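Local structure of carbonic anhydrase (Porphyridium purpureum, 1DDZ) at residues A[79-84]-A[92-97]; A[99-104]-A[185-190]; A[176-181]-A[284-289]; A[219-224]-A[295-300]. The protein probably catalyses the reversible hydration of carbon dioxide to hydrogencarbonate and a proton, as a zinc-dependent beta-class carbonic anhydrase. One frame throughout, in Å; residues are numbered along the deposited sequence.

Contact 1 (A[79-84]-A[92-97])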
loop_
_atom_site.group_PDB
_atom_site.type_symbol
_atom_site.label_atom_id
_atom_site.label_comp_id
_atom_site.label_asym_id
_atom_site.label_seq_id
_atom_site.Cartn_x
_atom_site.Cartn_y
_atom_site.Cartn_z
ATOM N N VAL A 79 -16.642 0.531 -20.924
ATOM C CA VAL A 79 -17.664 1.557 -20.866
ATOM C C VAL A 79 -17.422 2.614 -19.798
ATOM O O VAL A 79 -17.265 2.295 -18.624
ATOM C CB VAL A 79 -19.086 0.982 -20.676
ATOM C CG1 VAL A 79 -20.124 2.064 -20.951
ATOM C CG2 VAL A 79 -19.317 -0.219 -21.587
ATOM N N PRO A 80 -17.334 3.889 -20.210
ATOM C CA PRO A 80 -17.120 4.966 -19.241
ATOM C C PRO A 80 -18.271 5.012 -18.223
ATOM O O PRO A 80 -19.453 4.872 -18.575
ATOM C CB PRO A 80 -17.069 6.217 -20.139
ATOM C CG PRO A 80 -16.405 5.686 -21.370
ATOM C CD PRO A 80 -17.184 4.400 -21.590
ATOM N N ALA A 81 -17.907 5.234 -16.971
ATOM C CA ALA A 81 -18.840 5.289 -15.877
ATOM C C ALA A 81 -19.992 6.249 -16.096
ATOM O O ALA A 81 -21.147 5.881 -15.857
ATOM C CB ALA A 81 -18.107 5.634 -14.607
ATOM N N ASN A 82 -19.698 7.473 -16.536
ATOM C CA ASN A 82 -20.745 8.476 -16.754
ATOM C C ASN A 82 -21.727 8.017 -17.805
ATOM O O ASN A 82 -22.912 8.269 -17.688
ATOM C CB ASN A 82 -20.154 9.832 -17.155
ATOM C CG ASN A 82 -19.566 9.827 -18.555
ATOM O OD1 ASN A 82 -18.519 9.234 -18.784
ATOM N ND2 ASN A 82 -20.268 10.442 -19.509
ATOM N N GLN A 83 -21.240 7.258 -18.773
ATOM C CA GLN A 83 -22.055 6.737 -19.856
ATOM C C GLN A 83 -23.074 5.726 -19.316
ATOM O O GLN A 83 -24.281 5.848 -19.539
ATOM C CB GLN A 83 -21.151 6.049 -20.855
ATOM C CG GLN A 83 -21.647 6.062 -22.265
ATOM C CD GLN A 83 -20.567 6.482 -23.216
ATOM O OE1 GLN A 83 -20.053 7.582 -23.111
ATOM N NE2 GLN A 83 -20.189 5.598 -24.125
ATOM N N LEU A 84 -22.586 4.729 -18.594
ATOM C CA LEU A 84 -23.457 3.717 -18.024
ATOM C C LEU A 84 -24.521 4.346 -17.125
ATOM O O LEU A 84 -25.617 3.820 -16.983
ATOM C CB LEU A 84 -22.638 2.711 -17.209
ATOM C CG LEU A 84 -21.704 1.735 -17.938
ATOM C CD1 LEU A 84 -20.696 1.147 -16.958
ATOM C CD2 LEU A 84 -22.498 0.646 -18.603
ATOM N N VAL A 92 -19.202 12.078 -12.632
ATOM C CA VAL A 92 -18.856 10.896 -11.865
ATOM C C VAL A 92 -17.360 10.924 -11.567
ATOM O O VAL A 92 -16.565 11.038 -12.475
ATOM C CB VAL A 92 -19.163 9.613 -12.637
ATOM C CG1 VAL A 92 -18.890 8.391 -11.747
ATOM C CG2 VAL A 92 -20.616 9.615 -13.087
ATOM N N PHE A 93 -17.002 10.848 -10.287
ATOM C CA PHE A 93 -15.604 10.826 -9.835
ATOM C C PHE A 93 -15.159 9.358 -9.967
ATOM O O PHE A 93 -15.697 8.487 -9.290
ATOM C CB PHE A 93 -15.558 11.263 -8.383
ATOM C CG PHE A 93 -14.217 11.717 -7.926
ATOM C CD1 PHE A 93 -13.617 12.832 -8.497
ATOM C CD2 PHE A 93 -13.560 11.051 -6.891
ATOM C CE1 PHE A 93 -12.390 13.268 -8.040
ATOM C CE2 PHE A 93 -12.329 11.491 -6.434
ATOM C CZ PHE A 93 -11.747 12.595 -7.005
ATOM N N VAL A 94 -14.158 9.094 -10.797
ATOM C CA VAL A 94 -13.736 7.726 -11.084
ATOM C C VAL A 94 -12.386 7.247 -10.576
ATOM O O VAL A 94 -11.381 7.950 -10.670
ATOM C CB VAL A 94 -13.751 7.472 -12.617
ATOM C CG1 VAL A 94 -13.403 6.048 -12.923
ATOM C CG2 VAL A 94 -15.105 7.814 -13.219
ATOM N N HIS A 95 -12.381 6.029 -10.041
ATOM C CA HIS A 95 -11.156 5.380 -9.585
ATOM C C HIS A 95 -11.169 4.056 -10.350
ATOM O O HIS A 95 -12.224 3.426 -10.487
ATOM C CB HIS A 95 -11.185 5.118 -8.077
ATOM C CG HIS A 95 -9.968 4.415 -7.550
ATOM N ND1 HIS A 95 -8.684 4.753 -7.927
ATOM C CD2 HIS A 95 -9.836 3.425 -6.631
ATOM C CE1 HIS A 95 -7.818 4.011 -7.258
ATOM N NE2 HIS A 95 -8.492 3.198 -6.464
ATOM N N ARG A 96 -10.039 3.698 -10.948
ATOM C CA ARG A 96 -9.940 2.442 -11.682
ATOM C C ARG A 96 -8.656 1.735 -11.351
ATOM O O ARG A 96 -7.586 2.356 -11.293
ATOM C CB ARG A 96 -10.009 2.650 -13.187
ATOM C CG ARG A 96 -11.328 3.138 -13.642
ATOM C CD ARG A 96 -11.435 3.051 -15.115
ATOM N NE ARG A 96 -12.719 3.578 -15.553
ATOM C CZ ARG A 96 -13.886 2.946 -15.448
ATOM N NH1 ARG A 96 -13.950 1.732 -14.924
ATOM N NH2 ARG A 96 -15.001 3.565 -15.814
ATOM N N ASN A 97 -8.776 0.436 -11.108
ATOM C CA ASN A 97 -7.630 -0.394 -10.790
ATOM C C ASN A 97 -7.928 -1.796 -11.294
ATOM O O ASN A 97 -8.968 -2.015 -11.925
ATOM C CB ASN A 97 -7.338 -0.369 -9.282
ATOM C CG ASN A 97 -8.427 -1.033 -8.461
ATOM O OD1 ASN A 97 -9.208 -1.835 -8.983
ATOM N ND2 ASN A 97 -8.494 -0.696 -7.186
#
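Ala81, Val92, Val94 and Arg96 bring a short helix against strand 92-97, at one end of the five-stranded sheet, within the beta-alpha-beta unit formed by strand 69-74, helix 81-84 and strand 92-97. Alternate residues of the strand, Val92, Val94 and Arg96, direct their CB toward the helix, while Phe93 has its CB turned away and packs its ring on helix 107-119. The Ala81 methyl sits between the two valines: its CB is 4.0 Å from Val92 CG1 and 4.0 Å from Val94 CG2. Val92 holds CG1 anti to its backbone N (chi1 -175°), which leaves CG2 beside that N and lets it reach the backbone of the next helix residue, 3.8 Å from Asn82 CA. Asn82 ND2 bonds to Leu87 O. Arg96 starts with CG anti to the carbonyl carbon (chi1 -67°) and runs extended as far as NE, which carries the guanidinium to the first turn of the helix. Its NH1 donates to the carbonyl O of Cys74, so the guanidinium is held by the backbone of a zinc ligand while its NH2 rests beside the helix start. Pro80 holds the N-cap position, and its O accepts from Leu84 N at 3.1 Å. No hydrogen bond crosses between the segments; Ala81 N meets the edge of the guanidinium near its plane, 3.5 Å from Arg96 NH2.

Contact 2 (A[99-104]-A[185-190])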
loop_
_atom_site.group_PDB
_atom_site.type_symbol
_atom_site.label_atom_id
_atom_site.label_comp_id
_atom_site.label_asym_id
_atom_site.label_seq_id
_atom_site.Cartn_x
_atom_site.Cartn_y
_atom_site.Cartn_z
ATOM N N ALA A 99 -9.332 -5.205 -11.384
ATOM C CA ALA A 99 -10.459 -5.907 -10.773
ATOM C C ALA A 99 -11.258 -5.130 -9.746
ATOM O O ALA A 99 -11.766 -5.713 -8.790
ATOM C CB ALA A 99 -9.999 -7.240 -10.178
ATOM N N ASN A 100 -11.362 -3.809 -9.928
ATOM C CA ASN A 100 -12.153 -2.942 -9.037
ATOM C C ASN A 100 -12.053 -3.264 -7.538
ATOM O O ASN A 100 -13.054 -3.341 -6.827
ATOM C CB ASN A 100 -13.640 -2.883 -9.495
ATOM C CG ASN A 100 -14.242 -4.272 -9.806
ATOM O OD1 ASN A 100 -14.157 -4.758 -10.929
ATOM N ND2 ASN A 100 -14.849 -4.891 -8.817
ATOM N N GLN A 101 -10.823 -3.366 -7.057
ATOM C CA GLN A 101 -10.562 -3.693 -5.678
ATOM C C GLN A 101 -10.684 -2.530 -4.728
ATOM O O GLN A 101 -10.341 -1.393 -5.060
ATOM C CB GLN A 101 -9.162 -4.290 -5.542
ATOM C CG GLN A 101 -8.987 -5.618 -6.223
ATOM C CD GLN A 101 -9.873 -6.697 -5.619
ATOM O OE1 GLN A 101 -10.857 -7.129 -6.229
ATOM N NE2 GLN A 101 -9.566 -7.095 -4.400
ATOM N N CYS A 102 -11.129 -2.853 -3.524
ATOM C CA CYS A 102 -11.269 -1.904 -2.463
ATOM C C CYS A 102 -10.568 -2.534 -1.265
ATOM O O CYS A 102 -11.190 -2.847 -0.251
ATOM C CB CYS A 102 -12.734 -1.601 -2.174
ATOM S SG CYS A 102 -13.537 -0.705 -3.508
ATOM N N ILE A 103 -9.254 -2.691 -1.394
ATOM C CA ILE A 103 -8.411 -3.278 -0.366
ATOM C C ILE A 103 -8.364 -2.365 0.858
ATOM O O ILE A 103 -8.113 -1.169 0.734
ATOM C CB ILE A 103 -7.003 -3.538 -0.948
ATOM C CG1 ILE A 103 -7.116 -4.562 -2.069
ATOM C CG2 ILE A 103 -6.016 -3.977 0.149
ATOM C CD1 ILE A 103 -5.975 -4.558 -3.025
ATOM N N HIS A 104 -8.581 -2.935 2.039
ATOM C CA HIS A 104 -8.601 -2.183 3.286
ATOM C C HIS A 104 -7.493 -1.163 3.451
ATOM O O HIS A 104 -7.751 -0.023 3.784
ATOM C CB HIS A 104 -8.547 -3.123 4.507
ATOM C CG HIS A 104 -9.687 -4.089 4.591
ATOM N ND1 HIS A 104 -9.504 -5.459 4.619
ATOM C CD2 HIS A 104 -11.017 -3.890 4.720
ATOM C CE1 HIS A 104 -10.674 -6.053 4.779
ATOM N NE2 HIS A 104 -11.606 -5.122 4.843
ATOM N N LEU A 185 -19.381 -7.626 -4.274
ATOM C CA LEU A 185 -20.011 -7.610 -2.941
ATOM C C LEU A 185 -18.998 -7.466 -1.824
ATOM O O LEU A 185 -19.234 -6.781 -0.830
ATOM C CB LEU A 185 -20.829 -8.879 -2.684
ATOM C CG LEU A 185 -22.342 -8.755 -2.494
ATOM C CD1 LEU A 185 -22.871 -10.052 -1.904
ATOM C CD2 LEU A 185 -22.681 -7.592 -1.585
ATOM N N GLU A 186 -17.878 -8.149 -1.969
ATOM C CA GLU A 186 -16.815 -8.058 -0.973
ATOM C C GLU A 186 -16.202 -6.629 -0.956
ATOM O O GLU A 186 -15.937 -6.061 0.094
ATOM C CB GLU A 186 -15.761 -9.124 -1.289
ATOM C CG GLU A 186 -15.216 -9.853 -0.066
ATOM C CD GLU A 186 -16.312 -10.449 0.841
ATOM O OE1 GLU A 186 -16.481 -9.885 1.947
ATOM O OE2 GLU A 186 -16.974 -11.465 0.464
ATOM N N GLN A 187 -16.015 -6.029 -2.125
ATOM C CA GLN A 187 -15.474 -4.673 -2.183
ATOM C C GLN A 187 -16.477 -3.681 -1.548
ATOM O O GLN A 187 -16.083 -2.801 -0.795
ATOM C CB GLN A 187 -15.097 -4.284 -3.626
ATOM C CG GLN A 187 -14.126 -5.256 -4.344
ATOM C CD GLN A 187 -13.029 -5.816 -3.443
ATOM O OE1 GLN A 187 -12.342 -5.079 -2.755
ATOM N NE2 GLN A 187 -12.896 -7.137 -3.416
ATOM N N VAL A 188 -17.770 -3.861 -1.794
ATOM C CA VAL A 188 -18.787 -3.004 -1.187
ATOM C C VAL A 188 -18.646 -3.105 0.323
ATOM O O VAL A 188 -18.680 -2.101 1.039
ATOM C CB VAL A 188 -20.198 -3.426 -1.613
ATOM C CG1 VAL A 188 -21.261 -2.774 -0.713
ATOM C CG2 VAL A 188 -20.422 -3.012 -3.049
ATOM N N HIS A 189 -18.453 -4.321 0.820
ATOM C CA HIS A 189 -18.258 -4.506 2.252
ATOM C C HIS A 189 -17.062 -3.666 2.735
ATOM O O HIS A 189 -17.113 -3.009 3.789
ATOM C CB HIS A 189 -17.976 -5.983 2.579
ATOM C CG HIS A 189 -17.597 -6.211 4.019
ATOM N ND1 HIS A 189 -16.288 -6.185 4.458
ATOM C CD2 HIS A 189 -18.362 -6.381 5.122
ATOM C CE1 HIS A 189 -16.269 -6.313 5.779
ATOM N NE2 HIS A 189 -17.517 -6.436 6.197
ATOM N N ASN A 190 -15.964 -3.758 1.996
ATOM C CA ASN A 190 -14.741 -3.038 2.331
ATOM C C ASN A 190 -14.947 -1.521 2.312
ATOM O O ASN A 190 -14.460 -0.817 3.194
ATOM C CB ASN A 190 -13.608 -3.465 1.395
ATOM C CG ASN A 190 -13.151 -4.887 1.662
ATOM O OD1 ASN A 190 -13.582 -5.513 2.642
ATOM N ND2 ASN A 190 -12.268 -5.397 0.825
#
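Gln187 and Asn190, one turn apart on helix 172-193, hold both backbone polar atoms of Cys102 in the loop that leads from strand 92-97 to helix 107-119 in the alpha-beta-alpha fold. Gln187 OE1 accepts from Cys102 N at 2.6 Å, with an N-H...O angle of 156° and the donor above the carbonyl plane. Gln187 CG, anti to the carbonyl carbon (chi1 -55°), lies 3.3 Å from Asn100 O; the bend at chi2 then places CD 3.5 Å from Cys102 N. Its other amide atom, NE2, is satisfied one turn back by Asn183 OD1, and Asn183 ND2 donates to Ala99 O, so this helix face serves the loop at several points. An alanine in place of Gln187 would probably leave the buried N-H of Cys102 without its acceptor and let the loop shift beside Asn100, whose side chain is about 5 Å from the zinc ion. Cys102 CB meets the helix too, 4.1 Å from Asn190 CB. Next to Gln187 on the helix, Glu186 forms a salt bridge with Arg160 of the second subunit. Asn190 OD1 takes a weak bond from His189 ND1 at 3.3 Å, while Asn190 ND2 donates to Cys102 O at 3.0 Å from above the carbonyl plane.

Contact 3 (A[176-181]-A[284-289])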
loop_
_atom_site.group_PDB
_atom_site.type_symbol
_atom_site.label_atom_id
_atom_site.label_comp_id
_atom_site.label_asym_id
_atom_site.label_seq_id
_atom_site.Cartn_x
_atom_site.Cartn_y
_atom_site.Cartn_z
ATOM N N LEU A 176 -16.855 -18.024 -13.029
ATOM C CA LEU A 176 -16.173 -16.736 -13.156
ATOM C C LEU A 176 -17.233 -15.666 -12.866
ATOM O O LEU A 176 -17.000 -14.758 -12.067
ATOM C CB LEU A 176 -15.601 -16.556 -14.568
ATOM C CG LEU A 176 -14.330 -15.714 -14.796
ATOM C CD1 LEU A 176 -14.507 -14.819 -16.012
ATOM C CD2 LEU A 176 -13.940 -14.893 -13.593
ATOM N N ASN A 177 -18.416 -15.818 -13.462
ATOM C CA ASN A 177 -19.512 -14.881 -13.263
ATOM C C ASN A 177 -19.778 -14.708 -11.786
ATOM O O ASN A 177 -19.834 -13.589 -11.284
ATOM C CB ASN A 177 -20.804 -15.364 -13.938
ATOM C CG ASN A 177 -20.788 -15.188 -15.447
ATOM O OD1 ASN A 177 -20.323 -14.184 -15.967
ATOM N ND2 ASN A 177 -21.348 -16.158 -16.153
ATOM N N ARG A 178 -19.941 -15.816 -11.077
ATOM C CA ARG A 178 -20.208 -15.743 -9.653
ATOM C C ARG A 178 -19.048 -15.134 -8.830
ATOM O O ARG A 178 -19.303 -14.403 -7.876
ATOM C CB ARG A 178 -20.632 -17.112 -9.104
ATOM C CG ARG A 178 -20.837 -17.120 -7.601
ATOM C CD ARG A 178 -22.280 -17.080 -7.168
ATOM N NE ARG A 178 -23.146 -16.149 -7.891
ATOM C CZ ARG A 178 -24.471 -16.287 -7.933
ATOM N NH1 ARG A 178 -25.041 -17.296 -7.290
ATOM N NH2 ARG A 178 -25.216 -15.480 -8.675
ATOM N N LEU A 179 -17.789 -15.429 -9.180
ATOM C CA LEU A 179 -16.626 -14.846 -8.465
ATOM C C LEU A 179 -16.661 -13.303 -8.653
ATOM O O LEU A 179 -16.450 -12.557 -7.718
ATOM C CB LEU A 179 -15.299 -15.336 -9.070
ATOM C CG LEU A 179 -14.015 -15.582 -8.272
ATOM C CD1 LEU A 179 -12.836 -15.254 -9.119
ATOM C CD2 LEU A 179 -13.945 -14.843 -6.970
ATOM N N ILE A 180 -16.917 -12.857 -9.880
ATOM C CA ILE A 180 -16.976 -11.447 -10.207
ATOM C C ILE A 180 -18.054 -10.768 -9.381
ATOM O O ILE A 180 -17.806 -9.742 -8.760
ATOM C CB ILE A 180 -17.152 -11.255 -11.719
ATOM C CG1 ILE A 180 -15.831 -11.621 -12.403
ATOM C CG2 ILE A 180 -17.582 -9.796 -12.059
ATOM C CD1 ILE A 180 -15.913 -11.752 -13.918
ATOM N N GLU A 181 -19.214 -11.402 -9.262
ATOM C CA GLU A 181 -20.314 -10.850 -8.460
ATOM C C GLU A 181 -19.972 -10.827 -6.968
ATOM O O GLU A 181 -20.260 -9.867 -6.254
ATOM C CB GLU A 181 -21.587 -11.662 -8.696
ATOM C CG GLU A 181 -22.060 -11.593 -10.125
ATOM C CD GLU A 181 -23.024 -12.708 -10.498
ATOM O OE1 GLU A 181 -23.172 -13.667 -9.718
ATOM O OE2 GLU A 181 -23.615 -12.646 -11.595
ATOM N N GLY A 284 -24.533 -14.416 -13.572
ATOM C CA GLY A 284 -24.547 -13.775 -14.867
ATOM C C GLY A 284 -25.904 -13.293 -15.313
ATOM O O GLY A 284 -26.021 -12.713 -16.380
ATOM N N LYS A 285 -26.938 -13.549 -14.518
ATOM C CA LYS A 285 -28.295 -13.132 -14.874
ATOM C C LYS A 285 -28.971 -12.444 -13.712
ATOM O O LYS A 285 -30.129 -12.680 -13.442
ATOM C CB LYS A 285 -29.127 -14.343 -15.291
ATOM C CG LYS A 285 -28.641 -15.006 -16.568
ATOM C CD LYS A 285 -29.253 -16.379 -16.750
ATOM C CE LYS A 285 -28.557 -17.129 -17.879
ATOM N NZ LYS A 285 -28.984 -18.558 -17.956
ATOM N N LEU A 286 -28.238 -11.601 -13.009
ATOM C CA LEU A 286 -28.802 -10.904 -11.875
ATOM C C LEU A 286 -29.832 -9.891 -12.348
ATOM O O LEU A 286 -29.795 -9.439 -13.488
ATOM C CB LEU A 286 -27.709 -10.166 -11.111
ATOM C CG LEU A 286 -26.532 -10.960 -10.583
ATOM C CD1 LEU A 286 -25.747 -10.058 -9.617
ATOM C CD2 LEU A 286 -27.043 -12.222 -9.876
ATOM N N LYS A 287 -30.732 -9.512 -11.455
ATOM C CA LYS A 287 -31.746 -8.526 -11.765
ATOM C C LYS A 287 -31.202 -7.114 -11.582
ATOM O O LYS A 287 -30.195 -6.893 -10.917
ATOM C CB LYS A 287 -32.949 -8.686 -10.838
ATOM C CG LYS A 287 -33.861 -9.835 -11.173
ATOM C CD LYS A 287 -35.186 -9.666 -10.445
ATOM C CE LYS A 287 -35.984 -8.435 -10.921
ATOM N NZ LYS A 287 -36.645 -8.659 -12.237
ATOM N N GLU A 288 -31.846 -6.160 -12.231
ATOM C CA GLU A 288 -31.457 -4.774 -12.063
ATOM C C GLU A 288 -32.275 -4.380 -10.836
ATOM O O GLU A 288 -33.257 -5.063 -10.508
ATOM C CB GLU A 288 -31.861 -3.930 -13.281
ATOM C CG GLU A 288 -33.368 -3.830 -13.550
ATOM C CD GLU A 288 -34.000 -5.146 -14.020
ATOM O OE1 GLU A 288 -35.204 -5.357 -13.721
ATOM O OE2 GLU A 288 -33.301 -5.964 -14.684
ATOM N N GLY A 289 -31.822 -3.359 -10.117
ATOM C CA GLY A 289 -32.549 -2.894 -8.951
ATOM C C GLY A 289 -33.544 -1.848 -9.416
ATOM O O GLY A 289 -33.647 -1.601 -10.614
#
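Glu181 makes the one hydrogen bond between the segments: its OE2 accepts from Gly284 N at 2.8 Å, on the syn side and with an N-H...O angle of 163°. The same oxygen is also bonded by Tyr131 OH. The charge is met from within the helix, where Arg178 grips Glu181 side-on, placing NE at 3.1 Å and NH2 at 2.9 Å from OE1. That oxygen lies in the guanidinium plane, a grip that holds carboxylate and arginine together independently of the loop's bond to OE2. In the fold, this joins helix 172-193 to the loop between helix 266-279 and helix 292-307, and Arg178 NH2 also donates to Gln281 O of that connection. An alanine at Glu181 would probably leave Arg178 without its charge partner and the N-H of Gly284 without an acceptor. Van der Waals contact comes from Leu286, which meets Glu181 tip to tip, its CD1 4.0 Å from Glu181 CG. Leu286 CD2 lies at the guanidinium edge, 3.9 Å from Arg178 NH2. Close packing of side chain on backbone forms the last group: Asn177 CB is 3.9 Å from Gly284 N, and a CB on Gly284 would be tight against Asn177 ND2 and jammed against the preceding carbonyl O, the latter enough to explain the glycine.

Contact 4 (A[219-224]-A[295-300])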
loop_
_atom_site.group_PDB
_atom_site.type_symbol
_atom_site.label_atom_id
_atom_site.label_comp_id
_atom_site.label_asym_id
_atom_site.label_seq_id
_atom_site.Cartn_x
_atom_site.Cartn_y
_atom_site.Cartn_z
ATOM N N GLY A 219 -24.631 -3.880 -21.590
ATOM C CA GLY A 219 -24.420 -2.673 -20.816
ATOM C C GLY A 219 -25.459 -2.462 -19.737
ATOM O O GLY A 219 -25.615 -1.352 -19.238
ATOM N N LYS A 220 -26.096 -3.537 -19.288
ATOM C CA LYS A 220 -27.139 -3.416 -18.285
ATOM C C LYS A 220 -26.621 -3.645 -16.893
ATOM O O LYS A 220 -26.085 -4.705 -16.583
ATOM C CB LYS A 220 -28.279 -4.382 -18.596
ATOM C CG LYS A 220 -29.494 -4.169 -17.728
ATOM C CD LYS A 220 -30.686 -4.968 -18.202
ATOM C CE LYS A 220 -31.939 -4.408 -17.552
ATOM N NZ LYS A 220 -33.221 -5.057 -17.949
ATOM N N LEU A 221 -26.794 -2.653 -16.036
ATOM C CA LEU A 221 -26.318 -2.772 -14.668
ATOM C C LEU A 221 -27.239 -3.660 -13.843
ATOM O O LEU A 221 -28.463 -3.486 -13.879
ATOM C CB LEU A 221 -26.224 -1.398 -14.011
ATOM C CG LEU A 221 -25.224 -0.393 -14.583
ATOM C CD1 LEU A 221 -25.384 0.903 -13.796
ATOM C CD2 LEU A 221 -23.790 -0.907 -14.491
ATOM N N ARG A 222 -26.647 -4.614 -13.116
ATOM C CA ARG A 222 -27.387 -5.536 -12.256
ATOM C C ARG A 222 -27.061 -5.148 -10.834
ATOM O O ARG A 222 -25.924 -4.760 -10.532
ATOM C CB ARG A 222 -26.960 -6.973 -12.487
ATOM C CG ARG A 222 -26.725 -7.362 -13.907
ATOM C CD ARG A 222 -27.944 -7.254 -14.740
ATOM N NE ARG A 222 -27.696 -7.929 -16.006
ATOM C CZ ARG A 222 -28.648 -8.285 -16.859
ATOM N NH1 ARG A 222 -29.915 -8.021 -16.575
ATOM N NH2 ARG A 222 -28.335 -8.923 -17.983
ATOM N N ASP A 223 -28.024 -5.316 -9.942
ATOM C CA ASP A 223 -27.852 -4.917 -8.554
ATOM C C ASP A 223 -27.173 -5.951 -7.669
ATOM O O ASP A 223 -27.450 -7.129 -7.782
ATOM C CB ASP A 223 -29.224 -4.564 -7.994
ATOM C CG ASP A 223 -29.158 -3.728 -6.761
ATOM O OD1 ASP A 223 -28.043 -3.358 -6.354
ATOM O OD2 ASP A 223 -30.238 -3.433 -6.192
ATOM N N LEU A 224 -26.219 -5.507 -6.852
ATOM C CA LEU A 224 -25.544 -6.406 -5.912
ATOM C C LEU A 224 -25.927 -6.035 -4.495
ATOM O O LEU A 224 -25.481 -6.681 -3.547
ATOM C CB LEU A 224 -24.023 -6.323 -6.018
ATOM C CG LEU A 224 -23.271 -7.258 -6.956
ATOM C CD1 LEU A 224 -23.533 -8.697 -6.589
ATOM C CD2 LEU A 224 -23.704 -7.002 -8.345
ATOM N N VAL A 295 -32.599 2.812 -13.699
ATOM C CA VAL A 295 -33.535 3.384 -14.658
ATOM C C VAL A 295 -32.802 4.286 -15.656
ATOM O O VAL A 295 -33.029 4.192 -16.865
ATOM C CB VAL A 295 -34.764 4.057 -13.952
ATOM C CG1 VAL A 295 -34.330 5.109 -12.992
ATOM C CG2 VAL A 295 -35.718 4.647 -14.965
ATOM N N ASN A 296 -31.834 5.056 -15.166
ATOM C CA ASN A 296 -31.024 5.927 -16.020
ATOM C C ASN A 296 -30.170 5.066 -16.941
ATOM O O ASN A 296 -30.082 5.316 -18.147
ATOM C CB ASN A 296 -30.130 6.804 -15.167
ATOM C CG ASN A 296 -30.916 7.772 -14.338
ATOM O OD1 ASN A 296 -32.107 7.946 -14.566
ATOM N ND2 ASN A 296 -30.279 8.370 -13.335
ATOM N N ASN A 297 -29.558 4.024 -16.386
ATOM C CA ASN A 297 -28.759 3.119 -17.207
ATOM C C ASN A 297 -29.613 2.533 -18.325
ATOM O O ASN A 297 -29.167 2.423 -19.468
ATOM C CB ASN A 297 -28.160 1.997 -16.354
ATOM C CG ASN A 297 -27.543 0.892 -17.197
ATOM O OD1 ASN A 297 -26.533 1.095 -17.876
ATOM N ND2 ASN A 297 -28.150 -0.284 -17.163
ATOM N N GLU A 298 -30.864 2.209 -18.006
ATOM C CA GLU A 298 -31.790 1.657 -18.988
ATOM C C GLU A 298 -32.111 2.647 -20.100
ATOM O O GLU A 298 -32.129 2.276 -21.265
ATOM C CB GLU A 298 -33.078 1.190 -18.310
ATOM C CG GLU A 298 -34.017 0.377 -19.227
ATOM C CD GLU A 298 -33.386 -0.906 -19.771
ATOM O OE1 GLU A 298 -33.761 -1.327 -20.887
ATOM O OE2 GLU A 298 -32.522 -1.506 -19.089
ATOM N N ASN A 299 -32.361 3.908 -19.750
ATOM C CA ASN A 299 -32.665 4.927 -20.768
ATOM C C ASN A 299 -31.475 5.021 -21.704
ATOM O O ASN A 299 -31.618 4.964 -22.930
ATOM C CB ASN A 299 -32.935 6.303 -20.143
ATOM C CG ASN A 299 -34.203 6.339 -19.307
ATOM O OD1 ASN A 299 -34.403 7.257 -18.510
ATOM N ND2 ASN A 299 -35.073 5.337 -19.479
ATOM N N TRP A 300 -30.291 5.094 -21.103
ATOM C CA TRP A 300 -29.044 5.158 -21.848
ATOM C C TRP A 300 -28.954 4.010 -22.857
ATOM O O TRP A 300 -28.713 4.243 -24.045
ATOM C CB TRP A 300 -27.855 5.108 -20.888
ATOM C CG TRP A 300 -26.557 4.958 -21.588
ATOM C CD1 TRP A 300 -25.940 5.888 -22.385
ATOM C CD2 TRP A 300 -25.739 3.775 -21.647
ATOM N NE1 TRP A 300 -24.801 5.347 -22.948
ATOM C CE2 TRP A 300 -24.656 4.051 -22.509
ATOM C CE3 TRP A 300 -25.825 2.503 -21.056
ATOM C CZ2 TRP A 300 -23.666 3.111 -22.794
ATOM C CZ3 TRP A 300 -24.847 1.575 -21.338
ATOM C CH2 TRP A 300 -23.781 1.880 -22.198
#
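Gly219, Lys220 and Leu221 make a side-by-side packing contact with Asn297, Glu298 and Trp300, where the turn entering the last strand of the sheet, 222-227, lies against helix 292-307. Asn297 has its CG anti to the backbone N (chi1 169°), which directs CG toward the turn; the amide beyond it lies close to Gly219 O and Leu221 N. Leu221 lies across this side chain, its CG 3.7 Å from Asn297 CG and its CD1 3.9 Å from Asn297 CB. One turn further on, the indole of Trp300 presents its edge to the turn: CZ3 is 3.7 Å from Gly219 O, which lies near the ring plane. Gly219 has positive phi and no CB; one there would be only about 3.1 Å from Trp300 CZ3. Beside this, Lys220 extends fully and crosses Glu298 obliquely. Its CE is 3.3 Å from Glu298 OE2, whereas NZ stands at 3.8 Å from the same oxygen, a long salt bridge, and has a second weak, long ion pair with Glu288. The stronger partner of Glu298 OE2 is Arg301, while OE1 is bonded by Gln302. Around the contact, strand 222-227 pairs antiparallel with strand 208-214, onto which Leu221 packs through Val212 and Tyr214, and helix 292-307 packs on helix 81-84, with Asn297 and Trp300 touching Leu84.

Overall arrangement
From the N terminus, contact 1 closes first, over the seven residues between helix 81-84 and strand 92-97, within one beta-alpha-beta unit. Contact 2 opens just after it, at 99-104, and closes about 80 residues later, tying the loop after that strand to helix 172-193. The same helix opens contact 3 slightly upstream, at 176-181, so contacts 2 and 3 cross; contact 3 joins it to loop 284-289. Contact 4 opens at 219-224, before contact 3 closes, and itself closes at 295-300, crossing contact 3 and joining the start of strand 222-227 to helix 292-307. Contacts 3 and 4 meet where Lys287 O lies 2.9 Å from Asp223 N, a probable hydrogen bond, and contact 4 also touches contact 1.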